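PDB 4ZI8: protein Pcdhgc3 from Mus musculus, which probably mediates calcium-dependent cell adhesion and may help establish specific neuronal connections in the brain, this piece comprising its first three extracellular cadherin repeats. Local coordinates for residues Leu300-Gln313 and Glu322-Asp334. Numbering follows the deposited sequence.
Sequences LDFEDTKLHEIYIQ and EGAHCKVLVEVVD
With CG of Phe302 trans to its backbone N (chi1 173°) and CG of Asp334 likewise, ring and carboxylate stack at the open end of an antiparallel beta hairpin, strands 307-316 and 324-333 of the third cadherin repeat. Asp334 CB lies 3.4 Å from the Phe302 ring centroid, almost on the ring normal, and the two planes are 9° apart. Lys306 CG covers the opposite face toward its rim, and Val332 O meets the edge at CD1. An alanine here, though keeping the CB contact with Val332 CG1, would probably leave Asp334 CB and Lys306 CG without the ring between them. Glu303 and Asp334 belong to calcium sites seen for this protein, but those ions are not bound to this chain; a water bridges their carboxylates, its bond to Asp334 weak.

Seven backbone bonds, from Val332 N to Lys306 O (2.8 Å) through Cys326 N to Ile312 O (2.9 Å), fix the register. Inward, Ile310 CD1 meets Val330 CG2 at 3.6 Å and Ile312 CD1 meets Val328 CG2, packed against Val253 and Val256 of strand 252-259 in the facing sheet. On the other face, Lys327 runs alongside Tyr311, its CG 4.2 Å from the ring centroid, 12° off the normal.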
# COMPACT_ATOMS: atom_id res chain seq x y z
N LEU B 300 41.24 29.90 -16.54
CA LEU B 300 40.76 30.21 -17.88
C LEU B 300 41.91 30.72 -18.73
O LEU B 300 42.91 31.21 -18.21
CB LEU B 300 39.65 31.24 -17.84
CG LEU B 300 38.39 30.88 -17.05
CD1 LEU B 300 37.43 32.03 -17.07
CD2 LEU B 300 37.72 29.66 -17.63
N ASP B 301 41.78 30.58 -20.04
CA ASP B 301 42.75 31.15 -20.95
C ASP B 301 42.07 31.52 -22.25
O ASP B 301 41.55 30.65 -22.95
CB ASP B 301 43.89 30.19 -21.21
CG ASP B 301 45.01 30.83 -22.00
OD1 ASP B 301 44.76 31.23 -23.15
OD2 ASP B 301 46.13 30.94 -21.47
N PHE B 302 42.05 32.82 -22.55
CA PHE B 302 41.28 33.33 -23.67
C PHE B 302 41.85 32.82 -25.00
O PHE B 302 41.10 32.54 -25.93
CB PHE B 302 41.24 34.86 -23.62
CG PHE B 302 40.61 35.52 -24.83
CD1 PHE B 302 39.23 35.66 -24.93
CD2 PHE B 302 41.41 36.02 -25.86
CE1 PHE B 302 38.66 36.28 -26.03
CE2 PHE B 302 40.83 36.64 -26.97
CZ PHE B 302 39.46 36.77 -27.04
N GLU B 303 43.16 32.69 -25.09
CA GLU B 303 43.76 32.22 -26.34
C GLU B 303 43.55 30.71 -26.52
O GLU B 303 43.45 30.23 -27.64
CB GLU B 303 45.25 32.61 -26.41
CG GLU B 303 45.49 34.12 -26.26
CD GLU B 303 45.44 34.62 -24.80
OE1 GLU B 303 46.04 33.96 -23.93
OE2 GLU B 303 44.82 35.67 -24.52
N ASP B 304 43.41 29.97 -25.42
CA ASP B 304 43.16 28.53 -25.53
C ASP B 304 41.70 28.23 -25.84
O ASP B 304 41.39 27.44 -26.75
CB ASP B 304 43.58 27.82 -24.24
CG ASP B 304 45.09 27.83 -24.03
OD1 ASP B 304 45.83 28.12 -25.00
OD2 ASP B 304 45.53 27.55 -22.89
N THR B 305 40.80 28.84 -25.08
CA THR B 305 39.38 28.58 -25.27
C THR B 305 38.54 29.79 -24.93
O THR B 305 38.56 30.26 -23.79
CB THR B 305 38.92 27.39 -24.39
OG1 THR B 305 39.77 26.26 -24.66
CG2 THR B 305 37.49 27.02 -24.71
N LYS B 306 37.78 30.27 -25.90
CA LYS B 306 37.00 31.49 -25.75
C LYS B 306 35.62 31.27 -25.15
O LYS B 306 35.02 32.19 -24.60
CB LYS B 306 36.85 32.17 -27.10
CG LYS B 306 38.15 32.77 -27.60
CD LYS B 306 38.08 33.16 -29.07
CE LYS B 306 39.41 33.76 -29.50
NZ LYS B 306 40.56 32.98 -28.97
N LEU B 307 35.12 30.05 -25.27
CA LEU B 307 33.76 29.77 -24.85
C LEU B 307 33.68 28.36 -24.27
O LEU B 307 34.12 27.41 -24.90
CB LEU B 307 32.80 29.92 -26.03
CG LEU B 307 31.34 29.53 -25.72
CD1 LEU B 307 30.69 30.41 -24.64
CD2 LEU B 307 30.48 29.51 -26.99
N HIS B 308 33.14 28.24 -23.06
CA HIS B 308 32.91 26.94 -22.45
C HIS B 308 31.41 26.67 -22.37
O HIS B 308 30.65 27.57 -21.99
CB HIS B 308 33.55 26.87 -21.05
CG HIS B 308 35.03 27.10 -21.06
ND1 HIS B 308 35.94 26.09 -21.32
CD2 HIS B 308 35.76 28.22 -20.85
CE1 HIS B 308 37.17 26.59 -21.28
NE2 HIS B 308 37.08 27.87 -20.98
N GLU B 309 30.99 25.47 -22.78
CA GLU B 309 29.60 25.03 -22.65
C GLU B 309 29.48 24.04 -21.51
O GLU B 309 30.02 22.95 -21.60
CB GLU B 309 29.09 24.36 -23.92
CG GLU B 309 28.90 25.26 -25.10
CD GLU B 309 27.91 24.67 -26.11
OE1 GLU B 309 26.90 24.05 -25.67
OE2 GLU B 309 28.16 24.85 -27.33
N ILE B 310 28.76 24.39 -20.46
CA ILE B 310 28.67 23.52 -19.31
C ILE B 310 27.23 23.06 -19.09
O ILE B 310 26.33 23.88 -18.95
CB ILE B 310 29.14 24.22 -18.06
CG1 ILE B 310 30.56 24.75 -18.26
CG2 ILE B 310 29.05 23.29 -16.85
CD1 ILE B 310 30.79 25.91 -17.38
N TYR B 311 27.02 21.76 -19.04
CA TYR B 311 25.67 21.27 -18.79
C TYR B 311 25.55 20.88 -17.33
O TYR B 311 26.44 20.23 -16.76
CB TYR B 311 25.32 20.10 -19.70
CG TYR B 311 25.15 20.45 -21.14
CD1 TYR B 311 26.25 20.65 -21.95
CD2 TYR B 311 23.89 20.55 -21.71
CE1 TYR B 311 26.11 20.96 -23.29
CE2 TYR B 311 23.73 20.86 -23.05
CZ TYR B 311 24.85 21.06 -23.83
OH TYR B 311 24.72 21.37 -25.17
N ILE B 312 24.46 21.30 -16.72
CA ILE B 312 24.27 21.03 -15.32
C ILE B 312 22.96 20.24 -15.17
O ILE B 312 21.99 20.47 -15.90
CB ILE B 312 24.25 22.33 -14.51
CG1 ILE B 312 25.66 22.98 -14.57
CG2 ILE B 312 23.81 22.09 -13.06
CD1 ILE B 312 25.77 24.26 -13.79
N GLN B 313 22.95 19.30 -14.25
CA GLN B 313 21.82 18.43 -14.10
C GLN B 313 21.23 18.68 -12.73
O GLN B 313 21.98 18.92 -11.78
CB GLN B 313 22.26 16.99 -14.28
CG GLN B 313 21.25 15.98 -13.81
CD GLN B 313 21.81 14.57 -13.86
OE1 GLN B 313 21.69 13.89 -14.88
NE2 GLN B 313 22.44 14.14 -12.78
N GLU B 322 13.84 11.80 -12.21
CA GLU B 322 13.97 12.27 -13.59
C GLU B 322 14.83 13.51 -13.52
O GLU B 322 14.55 14.41 -12.74
CB GLU B 322 12.61 12.56 -14.24
CG GLU B 322 12.71 13.37 -15.56
CD GLU B 322 11.41 13.42 -16.40
OE1 GLU B 322 10.43 12.68 -16.13
OE2 GLU B 322 11.39 14.21 -17.36
N GLY B 323 15.91 13.56 -14.30
CA GLY B 323 16.79 14.71 -14.25
C GLY B 323 16.26 15.85 -15.09
O GLY B 323 15.60 15.65 -16.14
N ALA B 324 16.53 17.07 -14.64
CA ALA B 324 16.31 18.24 -15.47
C ALA B 324 17.70 18.71 -15.88
O ALA B 324 18.68 18.37 -15.21
CB ALA B 324 15.57 19.30 -14.72
N HIS B 325 17.79 19.45 -16.97
CA HIS B 325 19.09 19.88 -17.49
C HIS B 325 19.06 21.32 -17.87
O HIS B 325 18.04 21.82 -18.34
CB HIS B 325 19.48 19.05 -18.70
CG HIS B 325 19.32 17.59 -18.47
ND1 HIS B 325 20.32 16.81 -17.93
CD2 HIS B 325 18.25 16.77 -18.66
CE1 HIS B 325 19.89 15.57 -17.82
NE2 HIS B 325 18.64 15.51 -18.26
N CYS B 326 20.19 21.99 -17.67
CA CYS B 326 20.34 23.31 -18.22
C CYS B 326 21.76 23.45 -18.76
O CYS B 326 22.62 22.56 -18.57
CB CYS B 326 20.05 24.39 -17.17
SG CYS B 326 21.32 24.51 -15.94
N LYS B 327 21.99 24.55 -19.45
CA LYS B 327 23.28 24.80 -20.05
C LYS B 327 23.79 26.16 -19.62
O LYS B 327 23.04 27.13 -19.60
CB LYS B 327 23.17 24.73 -21.57
CG LYS B 327 24.46 24.94 -22.32
CD LYS B 327 24.24 24.68 -23.80
CE LYS B 327 22.79 24.73 -24.15
NZ LYS B 327 22.56 24.99 -25.60
N VAL B 328 25.07 26.23 -19.25
CA VAL B 328 25.70 27.50 -18.95
C VAL B 328 26.75 27.78 -20.02
O VAL B 328 27.63 26.96 -20.24
CB VAL B 328 26.38 27.48 -17.58
CG1 VAL B 328 26.84 28.89 -17.21
CG2 VAL B 328 25.43 26.91 -16.55
N LEU B 329 26.61 28.90 -20.70
CA LEU B 329 27.60 29.35 -21.68
C LEU B 329 28.53 30.32 -21.00
O LEU B 329 28.12 31.41 -20.63
CB LEU B 329 26.93 30.02 -22.87
CG LEU B 329 26.07 29.09 -23.72
CD1 LEU B 329 25.33 29.85 -24.82
CD2 LEU B 329 26.98 28.05 -24.33
N VAL B 330 29.78 29.92 -20.81
CA VAL B 330 30.78 30.79 -20.17
C VAL B 330 31.71 31.36 -21.24
O VAL B 330 32.52 30.64 -21.83
CB VAL B 330 31.62 30.05 -19.12
CG1 VAL B 330 32.66 30.99 -18.50
CG2 VAL B 330 30.73 29.47 -18.05
N GLU B 331 31.53 32.64 -21.51
CA GLU B 331 32.38 33.38 -22.45
C GLU B 331 33.59 33.93 -21.72
O GLU B 331 33.46 34.64 -20.73
CB GLU B 331 31.61 34.51 -23.12
CG GLU B 331 32.48 35.32 -24.08
CD GLU B 331 31.76 36.54 -24.65
OE1 GLU B 331 30.53 36.65 -24.46
OE2 GLU B 331 32.44 37.38 -25.31
N VAL B 332 34.77 33.55 -22.18
CA VAL B 332 36.02 34.04 -21.61
C VAL B 332 36.40 35.38 -22.23
O VAL B 332 36.48 35.49 -23.46
CB VAL B 332 37.17 33.05 -21.83
CG1 VAL B 332 38.43 33.57 -21.17
CG2 VAL B 332 36.79 31.66 -21.32
N VAL B 333 36.65 36.38 -21.38
CA VAL B 333 36.92 37.73 -21.83
C VAL B 333 38.43 38.03 -21.77
O VAL B 333 39.09 37.82 -20.76
CB VAL B 333 36.16 38.74 -20.99
CG1 VAL B 333 36.49 40.13 -21.45
CG2 VAL B 333 34.66 38.48 -21.10
N ASP B 334 38.96 38.51 -22.89
CA ASP B 334 40.38 38.75 -23.00
C ASP B 334 40.74 39.86 -22.03
O ASP B 334 40.04 40.88 -21.95
CB ASP B 334 40.74 39.11 -24.44
CG ASP B 334 42.24 39.37 -24.65
OD1 ASP B 334 43.08 39.04 -23.80
OD2 ASP B 334 42.58 39.93 -25.71
OXT ASP B 334 41.71 39.73 -21.28
O HOH W 1 44.78 37.86 -26.19
O HOH W 2 22.59 17.86 -17.85